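Esterase (PDB 4WY5) probably hydrolyses carboxylic esters, acting as a carboxylesterase of the alpha/beta hydrolase fold in the thermophilic fungus Rhizomucor miehei. Local coordinates at residues E133-I138 with I172-K177; L139-N144 with E153-A158; E216-F221 with D262-E267; A246-L251 with E269-Q274. One frame throughout, in Å; residues are numbered along the deposited sequence.

Interaction 1 (E133-I138 with I172-K177); sequences EIYAAI and IYAKEK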
loop_
_atom_site.group_PDB
_atom_site.type_symbol
_atom_site.label_atom_id
_atom_site.label_comp_id
_atom_site.label_asym_id
_atom_site.label_seq_id
_atom_site.Cartn_x
_atom_site.Cartn_y
_atom_site.Cartn_z
ATOM N N GLU A 133 20.777 11.085 20.088
ATOM C CA GLU A 133 21.595 11.516 18.962
ATOM C C GLU A 133 20.712 11.977 17.802
ATOM O O GLU A 133 20.995 12.982 17.134
ATOM C CB GLU A 133 22.536 10.388 18.505
ATOM C CG GLU A 133 23.740 10.181 19.423
ATOM C CD GLU A 133 24.475 8.870 19.192
ATOM O OE1 GLU A 133 23.889 7.947 18.587
ATOM O OE2 GLU A 133 25.634 8.744 19.660
ATOM N N ILE A 134 19.614 11.267 17.581
ATOM C CA ILE A 134 18.811 11.558 16.410
ATOM C C ILE A 134 18.052 12.866 16.638
ATOM O O ILE A 134 17.884 13.682 15.705
ATOM C CB ILE A 134 17.874 10.382 16.081
ATOM C CG1 ILE A 134 18.730 9.154 15.729
ATOM C CG2 ILE A 134 16.937 10.743 14.944
ATOM C CD1 ILE A 134 17.981 7.872 15.652
ATOM N N TYR A 135 17.663 13.109 17.889
ATOM C CA TYR A 135 17.058 14.394 18.231
ATOM C C TYR A 135 18.071 15.529 18.004
ATOM O O TYR A 135 17.731 16.574 17.435
ATOM C CB TYR A 135 16.547 14.395 19.684
ATOM C CG TYR A 135 16.051 15.756 20.163
ATOM C CD1 TYR A 135 14.838 16.282 19.715
ATOM C CD2 TYR A 135 16.807 16.520 21.060
ATOM C CE1 TYR A 135 14.389 17.528 20.154
ATOM C CE2 TYR A 135 16.367 17.760 21.506
ATOM C CZ TYR A 135 15.163 18.257 21.048
ATOM O OH TYR A 135 14.728 19.483 21.490
ATOM N N ALA A 136 19.320 15.301 18.403
ATOM C CA ALA A 136 20.360 16.309 18.231
ATOM C C ALA A 136 20.691 16.559 16.762
ATOM O O ALA A 136 20.997 17.686 16.375
ATOM C CB ALA A 136 21.614 15.906 18.987
ATOM N N ALA A 137 20.601 15.527 15.929
ATOM C CA ALA A 137 20.862 15.731 14.510
ATOM C C ALA A 137 19.751 16.546 13.862
ATOM O O ALA A 137 20.009 17.406 13.017
ATOM C CB ALA A 137 21.027 14.393 13.799
ATOM N N ILE A 138 18.518 16.302 14.285
ATOM C CA ILE A 138 17.389 17.082 13.776
ATOM C C ILE A 138 17.567 18.575 14.099
ATOM O O ILE A 138 17.296 19.432 13.254
ATOM C CB ILE A 138 16.042 16.574 14.350
ATOM C CG1 ILE A 138 15.700 15.201 13.755
ATOM C CG2 ILE A 138 14.923 17.563 14.057
ATOM C CD1 ILE A 138 14.400 14.557 14.293
ATOM N N ILE A 172 8.045 11.028 19.570
ATOM C CA ILE A 172 7.446 11.281 20.881
ATOM C C ILE A 172 8.387 12.136 21.731
ATOM O O ILE A 172 7.963 13.120 22.355
ATOM C CB ILE A 172 7.126 9.966 21.627
ATOM C CG1 ILE A 172 6.087 9.143 20.843
ATOM C CG2 ILE A 172 6.642 10.252 23.063
ATOM C CD1 ILE A 172 5.812 7.745 21.430
ATOM N N TYR A 173 9.667 11.764 21.727
ATOM C CA TYR A 173 10.709 12.513 22.436
ATOM C C TYR A 173 10.729 14.000 22.049
ATOM O O TYR A 173 10.739 14.867 22.926
ATOM C CB TYR A 173 12.069 11.873 22.153
ATOM C CG TYR A 173 13.243 12.452 22.895
ATOM C CD1 TYR A 173 13.990 13.481 22.348
ATOM C CD2 TYR A 173 13.627 11.951 24.137
ATOM C CE1 TYR A 173 15.083 14.009 23.013
ATOM C CE2 TYR A 173 14.719 12.478 24.812
ATOM C CZ TYR A 173 15.442 13.505 24.237
ATOM O OH TYR A 173 16.527 14.036 24.884
ATOM N N ALA A 174 10.681 14.294 20.748
ATOM C CA ALA A 174 10.749 15.680 20.274
ATOM C C ALA A 174 9.553 16.490 20.770
ATOM O O ALA A 174 9.667 17.689 21.051
ATOM C CB ALA A 174 10.827 15.728 18.752
ATOM N N LYS A 175 8.399 15.837 20.844
ATOM C CA LYS A 175 7.190 16.476 21.352
ATOM C C LYS A 175 7.298 16.827 22.843
ATOM O O LYS A 175 6.799 17.869 23.277
ATOM C CB LYS A 175 5.970 15.577 21.117
ATOM C CG LYS A 175 4.653 16.195 21.567
ATOM C CD LYS A 175 3.523 15.181 21.493
ATOM C CE LYS A 175 3.590 14.213 22.662
ATOM N NZ LYS A 175 2.320 13.456 22.854
ATOM N N GLU A 176 7.940 15.951 23.613
ATOM C CA GLU A 176 8.075 16.140 25.063
ATOM C C GLU A 176 9.094 17.242 25.395
ATOM O O GLU A 176 9.139 17.742 26.526
ATOM C CB GLU A 176 8.482 14.819 25.749
ATOM C CG GLU A 176 7.453 13.700 25.604
ATOM C CD GLU A 176 7.789 12.446 26.397
ATOM O OE1 GLU A 176 8.983 12.200 26.688
ATOM O OE2 GLU A 176 6.849 11.681 26.707
ATOM N N LYS A 177 9.890 17.615 24.393
ATOM C CA LYS A 177 10.910 18.668 24.506
ATOM C C LYS A 177 10.417 20.035 24.040
ATOM O O LYS A 177 11.155 21.017 24.101
ATOM C CB LYS A 177 12.154 18.291 23.689
ATOM C CG LYS A 177 13.023 17.221 24.324
ATOM C CD LYS A 177 13.987 17.844 25.325
ATOM C CE LYS A 177 14.962 16.816 25.872
ATOM N NZ LYS A 177 15.947 17.427 26.814
#
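Y135 reaches out from helix 129-143 and lays one face of its ring against the edge of Y173, which belongs to helix 162-176. This is a T-shaped (edge-to-face) pair: the centroids are 5.2 Å apart and the planes stand at 71°. The tight spot is at the root of the Y135 ring, where CE1 of Y173 sits 3.5 Å from CG of Y135. Because Y135 carries CG anti to its own N (chi1 173°), the ring projects toward the other helix, and the two side chains cross at about a right angle. Further along the ring, A174 brings its CA obliquely to CE1 of Y135 at 4.1 Å, with its CB 4.2 Å from CD1 of Y135; the two segments come closest here, the CA atoms of Y135 and A174 being 6.8 Å apart. V170, one turn earlier on helix 162-176, also touches Y135.

The outer end is looser. Beyond the ring, the phenol oxygen OH of Y135 meets CB of K177 at 3.6 Å, but the exposed lysine bends at chi2 and carries its ammonium away, so its role here is limited to the first methylenes. No hydrogen bond crosses between the segments. The two helices are therefore joined by dispersion and by the weak electrostatics of an aromatic edge meeting a pi face, with the K177 ammonium taking no part.

Interaction 2 (L139-N144 with E153-A158); sequences LWVREN and EALAVA
R142 and E153 have the nearest CA atoms of the two segments, 8.0 Å apart, where the last turn of helix 129-143 passes the corner, with an inverse gamma turn at A154, that leads into strand 155-160. At that distance only side chains can meet. On the buried side V141 and L155 point at each other and touch lightly, CG1 of V141 lying 4.4 Å from CD1 of L155.

Towards solvent, R142 bends at chi3 (135°) and brings its guanidinium over to E153. The salt bridge is long, NH2 of R142 to OE1 of E153 at 3.5 Å, and the two flat groups are almost perpendicular, at 84°, so the usual side-by-side pairing is absent. A water closes the gap: it donates to OE1 of E153 at 2.7 Å and, from within the guanidinium plane, accepts a weak bond from NH2 of R142.

At the helix end, ND2 of N144 gives a fairly straight hydrogen bond (165°) to O of W140, 3.1 Å away, and lies over one face of the indole, toward its rim. The join thus pairs a light apolar touch with a long, nearly perpendicular ion pair that is partly water-mediated and whose attraction is probably weakened by solvent.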
loop_
_atom_site.group_PDB
_atom_site.type_symbol
_atom_site.label_atom_id
_atom_site.label_comp_id
_atom_site.label_asym_id
_atom_site.label_seq_id
_atom_site.Cartn_x
_atom_site.Cartn_y
_atom_site.Cartn_z
ATOM N N LEU A 139 18.047 18.871 15.309
ATOM C CA LEU A 139 18.310 20.253 15.707
ATOM C C LEU A 139 19.377 20.890 14.841
ATOM O O LEU A 139 19.298 22.071 14.520
ATOM C CB LEU A 139 18.727 20.339 17.180
ATOM C CG LEU A 139 17.546 20.225 18.156
ATOM C CD1 LEU A 139 17.983 20.191 19.622
ATOM C CD2 LEU A 139 16.529 21.346 17.910
ATOM N N TRP A 140 20.365 20.100 14.450
ATOM C CA TRP A 140 21.459 20.613 13.648
ATOM C C TRP A 140 21.024 20.969 12.230
ATOM O O TRP A 140 21.416 22.004 11.680
ATOM C CB TRP A 140 22.585 19.591 13.606
ATOM C CG TRP A 140 23.756 20.075 12.845
ATOM C CD1 TRP A 140 24.800 20.800 13.330
ATOM C CD2 TRP A 140 24.005 19.894 11.439
ATOM N NE1 TRP A 140 25.688 21.079 12.318
ATOM C CE2 TRP A 140 25.224 20.536 11.148
ATOM C CE3 TRP A 140 23.324 19.241 10.409
ATOM C CZ2 TRP A 140 25.781 20.546 9.860
ATOM C CZ3 TRP A 140 23.877 19.258 9.124
ATOM C CH2 TRP A 140 25.091 19.906 8.866
ATOM N N VAL A 141 20.196 20.109 11.646
ATOM C CA VAL A 141 19.674 20.327 10.308
ATOM C C VAL A 141 18.839 21.601 10.223
ATOM O O VAL A 141 18.909 22.328 9.235
ATOM C CB VAL A 141 18.815 19.127 9.857
ATOM C CG1 VAL A 141 17.893 19.523 8.721
ATOM C CG2 VAL A 141 19.711 17.968 9.454
ATOM N N ARG A 142 18.069 21.880 11.270
ATOM C CA ARG A 142 17.293 23.122 11.337
ATOM C C ARG A 142 18.184 24.361 11.448
ATOM O O ARG A 142 17.835 25.425 10.945
ATOM C CB ARG A 142 16.331 23.091 12.533
ATOM C CG ARG A 142 15.096 22.250 12.322
ATOM C CD ARG A 142 14.196 22.203 13.553
ATOM N NE ARG A 142 12.814 22.401 13.130
ATOM C CZ ARG A 142 12.055 23.430 13.488
ATOM N NH1 ARG A 142 12.516 24.336 14.337
ATOM N NH2 ARG A 142 10.814 23.521 13.027
ATOM N N GLU A 143 19.340 24.208 12.091
ATOM C CA GLU A 143 20.279 25.316 12.278
ATOM C C GLU A 143 21.098 25.641 11.031
ATOM O O GLU A 143 21.588 26.758 10.886
ATOM C CB GLU A 143 21.231 25.011 13.429
ATOM C CG GLU A 143 20.755 25.559 14.752
ATOM C CD GLU A 143 20.700 27.076 14.772
ATOM O OE1 GLU A 143 21.717 27.720 14.419
ATOM O OE2 GLU A 143 19.633 27.619 15.144
ATOM N N ASN A 144 21.277 24.658 10.155
ATOM C CA ASN A 144 22.160 24.830 9.007
ATOM C C ASN A 144 21.481 24.614 7.654
ATOM O O ASN A 144 22.111 24.119 6.719
ATOM C CB ASN A 144 23.358 23.888 9.124
ATOM C CG ASN A 144 24.283 24.262 10.267
ATOM O OD1 ASN A 144 25.180 25.093 10.109
ATOM N ND2 ASN A 144 24.080 23.640 11.423
ATOM N N GLU A 153 11.589 23.310 7.079
ATOM C CA GLU A 153 10.223 23.065 7.548
ATOM C C GLU A 153 9.618 21.795 6.897
ATOM O O GLU A 153 8.796 21.108 7.510
ATOM C CB GLU A 153 9.319 24.284 7.300
ATOM C CG GLU A 153 9.724 25.570 8.071
ATOM C CD GLU A 153 9.872 25.405 9.599
ATOM O OE1 GLU A 153 9.071 24.669 10.237
ATOM O OE2 GLU A 153 10.798 26.037 10.164
ATOM N N ALA A 154 10.000 21.500 5.654
ATOM C CA ALA A 154 9.521 20.292 4.969
ATOM C C ALA A 154 10.403 19.086 5.338
ATOM O O ALA A 154 11.344 18.741 4.608
ATOM C CB ALA A 154 9.495 20.498 3.470
ATOM N N LEU A 155 10.103 18.466 6.477
ATOM C CA LEU A 155 10.989 17.472 7.081
ATOM C C LEU A 155 10.231 16.196 7.425
ATOM O O LEU A 155 9.118 16.252 7.927
ATOM C CB LEU A 155 11.649 18.056 8.342
ATOM C CG LEU A 155 12.787 17.331 9.070
ATOM C CD1 LEU A 155 13.762 18.373 9.674
ATOM C CD2 LEU A 155 12.270 16.373 10.159
ATOM N N ALA A 156 10.858 15.051 7.166
ATOM C CA ALA A 156 10.267 13.739 7.429
ATOM C C ALA A 156 11.281 12.812 8.106
ATOM O O ALA A 156 12.490 13.001 7.944
ATOM C CB ALA A 156 9.784 13.132 6.130
ATOM N N VAL A 157 10.822 11.840 8.890
ATOM C CA VAL A 157 11.751 10.814 9.370
ATOM C C VAL A 157 11.242 9.455 8.902
ATOM O O VAL A 157 10.034 9.200 8.907
ATOM C CB VAL A 157 11.951 10.819 10.926
ATOM C CG1 VAL A 157 12.449 12.155 11.384
ATOM C CG2 VAL A 157 10.677 10.523 11.646
ATOM N N ALA A 158 12.166 8.600 8.468
ATOM C CA ALA A 158 11.820 7.275 7.954
ATOM C C ALA A 158 12.897 6.235 8.308
ATOM O O ALA A 158 14.087 6.568 8.334
ATOM C CB ALA A 158 11.611 7.337 6.435
HETATM O O HOH W 1 8.270 24.285 12.748
#

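Interaction 3 (E216-F221 with D262-E267); sequences EDLKFF and DVLRDE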
loop_
_atom_site.group_PDB
_atom_site.type_symbol
_atom_site.label_atom_id
_atom_site.label_comp_id
_atom_site.label_asym_id
_atom_site.label_seq_id
_atom_site.Cartn_x
_atom_site.Cartn_y
_atom_site.Cartn_z
ATOM N N GLU A 216 14.657 -16.574 18.668
ATOM C CA GLU A 216 16.020 -16.645 19.203
ATOM C C GLU A 216 16.868 -15.423 18.821
ATOM O O GLU A 216 17.636 -14.904 19.646
ATOM C CB GLU A 216 16.699 -17.928 18.701
ATOM C CG GLU A 216 17.912 -18.396 19.499
ATOM C CD GLU A 216 18.913 -19.195 18.650
ATOM O OE1 GLU A 216 19.096 -18.864 17.449
ATOM O OE2 GLU A 216 19.503 -20.167 19.181
ATOM N N ASP A 217 16.725 -14.962 17.575
ATOM C CA ASP A 217 17.418 -13.756 17.126
ATOM C C ASP A 217 16.946 -12.555 17.952
ATOM O O ASP A 217 17.760 -11.739 18.412
ATOM C CB ASP A 217 17.171 -13.494 15.629
ATOM C CG ASP A 217 17.855 -14.514 14.717
ATOM O OD1 ASP A 217 18.886 -15.095 15.107
ATOM O OD2 ASP A 217 17.348 -14.742 13.593
ATOM N N LEU A 218 15.632 -12.473 18.158
ATOM C CA LEU A 218 15.030 -11.362 18.896
ATOM C C LEU A 218 15.559 -11.221 20.315
ATOM O O LEU A 218 15.758 -10.105 20.802
ATOM C CB LEU A 218 13.509 -11.527 18.968
ATOM C CG LEU A 218 12.588 -10.785 17.995
ATOM C CD1 LEU A 218 11.130 -10.997 18.410
ATOM C CD2 LEU A 218 12.928 -9.308 17.905
ATOM N N LYS A 219 15.778 -12.353 20.977
ATOM C CA LYS A 219 16.222 -12.343 22.363
ATOM C C LYS A 219 17.631 -11.783 22.441
ATOM O O LYS A 219 17.969 -11.091 23.397
ATOM C CB LYS A 219 16.160 -13.743 22.986
ATOM C CG LYS A 219 16.426 -13.721 24.484
ATOM C CD LYS A 219 17.358 -14.846 24.946
ATOM C CE LYS A 219 17.921 -14.562 26.349
ATOM N NZ LYS A 219 16.859 -14.388 27.399
ATOM N N PHE A 220 18.450 -12.073 21.429
ATOM C CA PHE A 220 19.805 -11.514 21.372
ATOM C C PHE A 220 19.792 -9.984 21.235
ATOM O O PHE A 220 20.494 -9.297 21.972
ATOM C CB PHE A 220 20.617 -12.137 20.217
ATOM C CG PHE A 220 21.967 -11.487 20.003
ATOM C CD1 PHE A 220 23.058 -11.825 20.800
ATOM C CD2 PHE A 220 22.151 -10.536 18.997
ATOM C CE1 PHE A 220 24.307 -11.217 20.600
ATOM C CE2 PHE A 220 23.392 -9.928 18.791
ATOM C CZ PHE A 220 24.469 -10.266 19.595
ATOM N N PHE A 221 18.967 -9.451 20.332
ATOM C CA PHE A 221 18.957 -8.000 20.083
ATOM C C PHE A 221 18.414 -7.191 21.270
ATOM O O PHE A 221 18.893 -6.085 21.549
ATOM C CB PHE A 221 18.142 -7.675 18.830
ATOM C CG PHE A 221 18.736 -8.219 17.549
ATOM C CD1 PHE A 221 20.031 -7.873 17.158
ATOM C CD2 PHE A 221 17.996 -9.074 16.734
ATOM C CE1 PHE A 221 20.572 -8.368 15.977
ATOM C CE2 PHE A 221 18.530 -9.576 15.561
ATOM C CZ PHE A 221 19.824 -9.221 15.176
ATOM N N ASP A 262 6.127 -12.537 9.364
ATOM C CA ASP A 262 7.044 -11.786 10.209
ATOM C C ASP A 262 6.531 -11.805 11.648
ATOM O O ASP A 262 5.399 -11.366 11.896
ATOM C CB ASP A 262 7.170 -10.340 9.676
ATOM C CG ASP A 262 8.138 -9.473 10.484
ATOM O OD1 ASP A 262 8.651 -9.935 11.531
ATOM O OD2 ASP A 262 8.381 -8.300 10.071
ATOM N N VAL A 263 7.369 -12.255 12.595
ATOM C CA VAL A 263 6.972 -12.329 14.018
ATOM C C VAL A 263 6.473 -10.990 14.572
ATOM O O VAL A 263 5.577 -10.969 15.420
ATOM C CB VAL A 263 8.131 -12.837 14.953
ATOM C CG1 VAL A 263 8.473 -14.267 14.653
ATOM C CG2 VAL A 263 9.376 -11.971 14.822
ATOM N N LEU A 264 7.044 -9.884 14.077
ATOM C CA LEU A 264 6.681 -8.529 14.531
ATOM C C LEU A 264 5.407 -7.971 13.875
ATOM O O LEU A 264 5.030 -6.815 14.118
ATOM C CB LEU A 264 7.836 -7.557 14.261
ATOM C CG LEU A 264 9.218 -7.844 14.873
ATOM C CD1 LEU A 264 10.234 -6.799 14.408
ATOM C CD2 LEU A 264 9.135 -7.869 16.400
ATOM N N ARG A 265 4.733 -8.792 13.070
ATOM C CA ARG A 265 3.614 -8.306 12.257
ATOM C C ARG A 265 2.472 -7.695 13.062
ATOM O O ARG A 265 2.096 -6.529 12.851
ATOM C CB ARG A 265 3.067 -9.452 11.404
ATOM C CG ARG A 265 1.940 -9.078 10.473
ATOM C CD ARG A 265 1.412 -10.321 9.771
ATOM N NE ARG A 265 0.477 -11.065 10.608
ATOM C CZ ARG A 265 0.047 -12.298 10.338
ATOM N NH1 ARG A 265 0.483 -12.935 9.260
ATOM N NH2 ARG A 265 -0.821 -12.894 11.149
ATOM N N ASP A 266 1.962 -8.478 14.010
ATOM C CA ASP A 266 0.737 -8.138 14.710
ATOM C C ASP A 266 0.960 -6.991 15.693
ATOM O O ASP A 266 0.056 -6.198 15.947
ATOM C CB ASP A 266 0.192 -9.365 15.473
ATOM C CG ASP A 266 -0.278 -10.492 14.557
ATOM O OD1 ASP A 266 -0.358 -10.288 13.330
ATOM O OD2 ASP A 266 -0.578 -11.595 15.075
ATOM N N GLU A 267 2.160 -6.906 16.264
ATOM C CA GLU A 267 2.435 -5.818 17.191
ATOM C C GLU A 267 2.637 -4.527 16.414
ATOM O O GLU A 267 2.352 -3.432 16.917
ATOM C CB GLU A 267 3.648 -6.134 18.073
ATOM C CG GLU A 267 5.006 -6.020 17.403
ATOM C CD GLU A 267 6.094 -6.650 18.263
ATOM O OE1 GLU A 267 5.967 -7.863 18.544
ATOM O OE2 GLU A 267 7.058 -5.943 18.673
#
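L218 sits off the usual staggered positions at chi1 (-98°), and this turn aims its CD1 methyl out of helix 215-225 at V263. On the other side, with CG1 of V263 anti to the carbonyl carbon (chi1 -66°), CG2 lies between the backbone N and the carbonyl carbon, and it is this methyl that meets L218. The two side chains reach each other tip to tip, CD1 of L218 lying 4.1 Å from CG2 of V263. The same CD1 also touches CD2 of L264 at 4.2 Å, so a single methyl rests against two branched neighbours. It is a light, wholly apolar contact, and the nearest CA atoms, those of L218 and V263, remain 9.5 Å apart.

The V263-L264 pair is held in place by a type I turn from D262 to R265, closed by N of R265 bonding to O of D262 at 2.9 Å. D262 adds a capping bond, its OD1 accepting from N of L264 at 3.0 Å, with the donor well above the carboxylate plane (60° out of it). The other oxygen, OD2, bonds to ND1 of H292, an arrangement consistent with a Ser-His-Asp triad with S161; L264 also touches that histidine.

In the fold, the turn links strand 254-259 to helix 265-277. Helix 201-206 flanks it, with F206 packing on V263 and S202 bonding through OG to V263 O and through N to D266 OD2. Helix 215-225 meets the turn through L218, while D217 and F220 touch I25 and H26 of the N-terminal region.

Interaction 4 (A246-L251 with E269-Q274); sequences ADLEGL and EKYAQQ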
loop_
_atom_site.group_PDB
_atom_site.type_symbol
_atom_site.label_atom_id
_atom_site.label_comp_id
_atom_site.label_asym_id
_atom_site.label_seq_id
_atom_site.Cartn_x
_atom_site.Cartn_y
_atom_site.Cartn_z
ATOM N N ALA A 246 -2.579 9.609 25.692
ATOM C CA ALA A 246 -2.008 10.944 25.925
ATOM C C ALA A 246 -0.607 11.099 25.332
ATOM O O ALA A 246 -0.272 12.142 24.759
ATOM C CB ALA A 246 -1.969 11.245 27.429
ATOM N N ASP A 247 0.201 10.049 25.469
ATOM C CA ASP A 247 1.532 10.031 24.879
ATOM C C ASP A 247 1.488 10.252 23.362
ATOM O O ASP A 247 2.378 10.896 22.808
ATOM C CB ASP A 247 2.250 8.705 25.188
ATOM C CG ASP A 247 2.715 8.604 26.646
ATOM O OD1 ASP A 247 3.082 9.655 27.227
ATOM O OD2 ASP A 247 2.731 7.473 27.200
ATOM N N LEU A 248 0.453 9.733 22.704
ATOM C CA LEU A 248 0.405 9.678 21.243
ATOM C C LEU A 248 -0.349 10.835 20.580
ATOM O O LEU A 248 -0.179 11.087 19.382
ATOM C CB LEU A 248 -0.237 8.357 20.815
ATOM C CG LEU A 248 0.536 7.102 21.223
ATOM C CD1 LEU A 248 -0.156 5.857 20.709
ATOM C CD2 LEU A 248 1.971 7.167 20.702
ATOM N N GLU A 249 -1.150 11.553 21.365
ATOM C CA GLU A 249 -1.939 12.683 20.861
ATOM C C GLU A 249 -1.050 13.786 20.263
ATOM O O GLU A 249 -0.007 14.117 20.818
ATOM C CB GLU A 249 -2.812 13.251 21.993
ATOM C CG GLU A 249 -4.285 13.475 21.633
ATOM C CD GLU A 249 -4.544 14.878 21.089
ATOM O OE1 GLU A 249 -3.703 15.781 21.324
ATOM O OE2 GLU A 249 -5.589 15.080 20.423
ATOM N N GLY A 250 -1.438 14.314 19.104
ATOM C CA GLY A 250 -0.684 15.384 18.468
ATOM C C GLY A 250 0.559 14.955 17.688
ATOM O O GLY A 250 1.351 15.803 17.242
ATOM N N LEU A 251 0.737 13.648 17.503
ATOM C CA LEU A 251 1.902 13.154 16.762
ATOM C C LEU A 251 1.688 13.405 15.269
ATOM O O LEU A 251 0.560 13.609 14.828
ATOM C CB LEU A 251 2.138 11.659 17.044
ATOM C CG LEU A 251 3.334 11.212 17.909
ATOM C CD1 LEU A 251 3.756 12.237 18.954
ATOM C CD2 LEU A 251 3.058 9.859 18.571
ATOM N N GLU A 269 0.828 -3.938 13.695
ATOM C CA GLU A 269 -0.527 -3.529 13.321
ATOM C C GLU A 269 -1.257 -2.979 14.556
ATOM O O GLU A 269 -2.098 -2.088 14.443
ATOM C CB GLU A 269 -1.310 -4.703 12.686
ATOM C CG GLU A 269 -0.648 -5.279 11.421
ATOM C CD GLU A 269 -1.464 -6.349 10.700
ATOM O OE1 GLU A 269 -2.594 -6.690 11.141
ATOM O OE2 GLU A 269 -0.959 -6.875 9.671
ATOM N N LYS A 270 -0.871 -3.436 15.743
ATOM C CA LYS A 270 -1.501 -2.935 16.968
ATOM C C LYS A 270 -1.097 -1.488 17.221
ATOM O O LYS A 270 -1.920 -0.684 17.626
ATOM C CB LYS A 270 -1.134 -3.803 18.166
ATOM C CG LYS A 270 -1.651 -3.279 19.510
ATOM C CD LYS A 270 -3.154 -3.470 19.679
ATOM C CE LYS A 270 -3.625 -2.882 21.016
ATOM N NZ LYS A 270 -4.952 -3.430 21.440
ATOM N N TYR A 271 0.148 -1.137 16.931
ATOM C CA TYR A 271 0.585 0.256 17.107
ATOM C C TYR A 271 -0.148 1.202 16.145
ATOM O O TYR A 271 -0.487 2.334 16.506
ATOM C CB TYR A 271 2.112 0.379 16.919
ATOM C CG TYR A 271 2.708 1.714 17.349
ATOM C CD1 TYR A 271 2.737 2.090 18.694
ATOM C CD2 TYR A 271 3.243 2.596 16.412
ATOM C CE1 TYR A 271 3.281 3.309 19.094
ATOM C CE2 TYR A 271 3.788 3.813 16.795
ATOM C CZ TYR A 271 3.809 4.170 18.140
ATOM O OH TYR A 271 4.348 5.387 18.529
ATOM N N ALA A 272 -0.419 0.736 14.927
ATOM C CA ALA A 272 -1.226 1.520 13.983
ATOM C C ALA A 272 -2.591 1.859 14.594
ATOM O O ALA A 272 -3.075 2.987 14.482
ATOM C CB ALA A 272 -1.401 0.756 12.656
ATOM N N GLN A 273 -3.201 0.866 15.229
ATOM C CA GLN A 273 -4.493 1.029 15.888
ATOM C C GLN A 273 -4.428 2.045 17.039
ATOM O O GLN A 273 -5.354 2.839 17.225
ATOM C CB GLN A 273 -4.997 -0.325 16.412
ATOM C CG GLN A 273 -5.209 -1.400 15.340
ATOM C CD GLN A 273 -5.686 -2.743 15.916
ATOM O OE1 GLN A 273 -6.020 -2.852 17.099
ATOM N NE2 GLN A 273 -5.735 -3.765 15.066
ATOM N N GLN A 274 -3.331 2.002 17.800
ATOM C CA GLN A 274 -3.083 2.918 18.922
ATOM C C GLN A 274 -2.973 4.374 18.452
ATOM O O GLN A 274 -3.524 5.300 19.072
ATOM C CB GLN A 274 -1.779 2.546 19.659
ATOM C CG GLN A 274 -1.714 1.135 20.265
ATOM C CD GLN A 274 -0.385 0.853 20.987
ATOM O OE1 GLN A 274 0.358 -0.072 20.631
ATOM N NE2 GLN A 274 -0.084 1.658 22.007
#
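L248, the last residue of helix 245-248, carries the apolar part of this contact by splitting its two methyls between two residues of helix 265-277. CD2 goes to the end of Y271, 3.7 Å from the phenol oxygen OH, and approaches the ring obliquely. Y271 gets there by keeping CG anti to the backbone N (chi1 -168°), which swings the long ring out from the helix. CD1 goes to Q274, 3.8 Å from its CB, and lies equally near the main-chain O of the same residue. With CA atoms of L248 and Q274 8.0 Å apart, the leucine side chain spans the distance between the segments. I172 of helix 162-176 touches both L248 and Y271, and A243 and A278 also line the leucine.

Polar bonding between the segments is absent; the hydrogen bonds lie within each or go to third parties. The chain beyond L248 folds into a type II turn from L248 to L251, with G250 at positive phi (80°) and only a weak closing bond, N of L251 to O of L248 at 3.3 Å. On the opposing helix, E269 forms a salt bridge with R286 and packs on L288 of the second subunit, while Q273 packs on P7 of that subunit.

The helix that supplies Y271 and Q274 thus also takes part in the dimer contact. Its grip on L248 is purely van der Waals: CD2 lies near OH of Y271 and CD1 near the main-chain O of Q274 without bonding to them, so the contact supplies no directional bond of its own.

Overall arrangement
Interactions 1 and 2 share helix 129-143, their centres about 11 Å apart; interaction 2 is nested in the chain loop that interaction 1 closes, and I138 packs on V157 between them. Strand 155-160 runs into helix 162-176 through the probable nucleophile elbow. Interactions 3 and 4 come later, share helix 265-277 and cross along the chain, with centres about 21 Å apart. K175 ties interaction 1 to interaction 4 through D247 O and E249 O. Interactions 2 and 3 lie on opposite sides of the chain's centre, about 31 Å between centres. Interaction 1 joins two helices, interaction 2 a helix to the central sheet; interactions 3 and 4 join helix 265-277 and its preceding turn, with the probable triad aspartate, to helices 215-225 and 245-248.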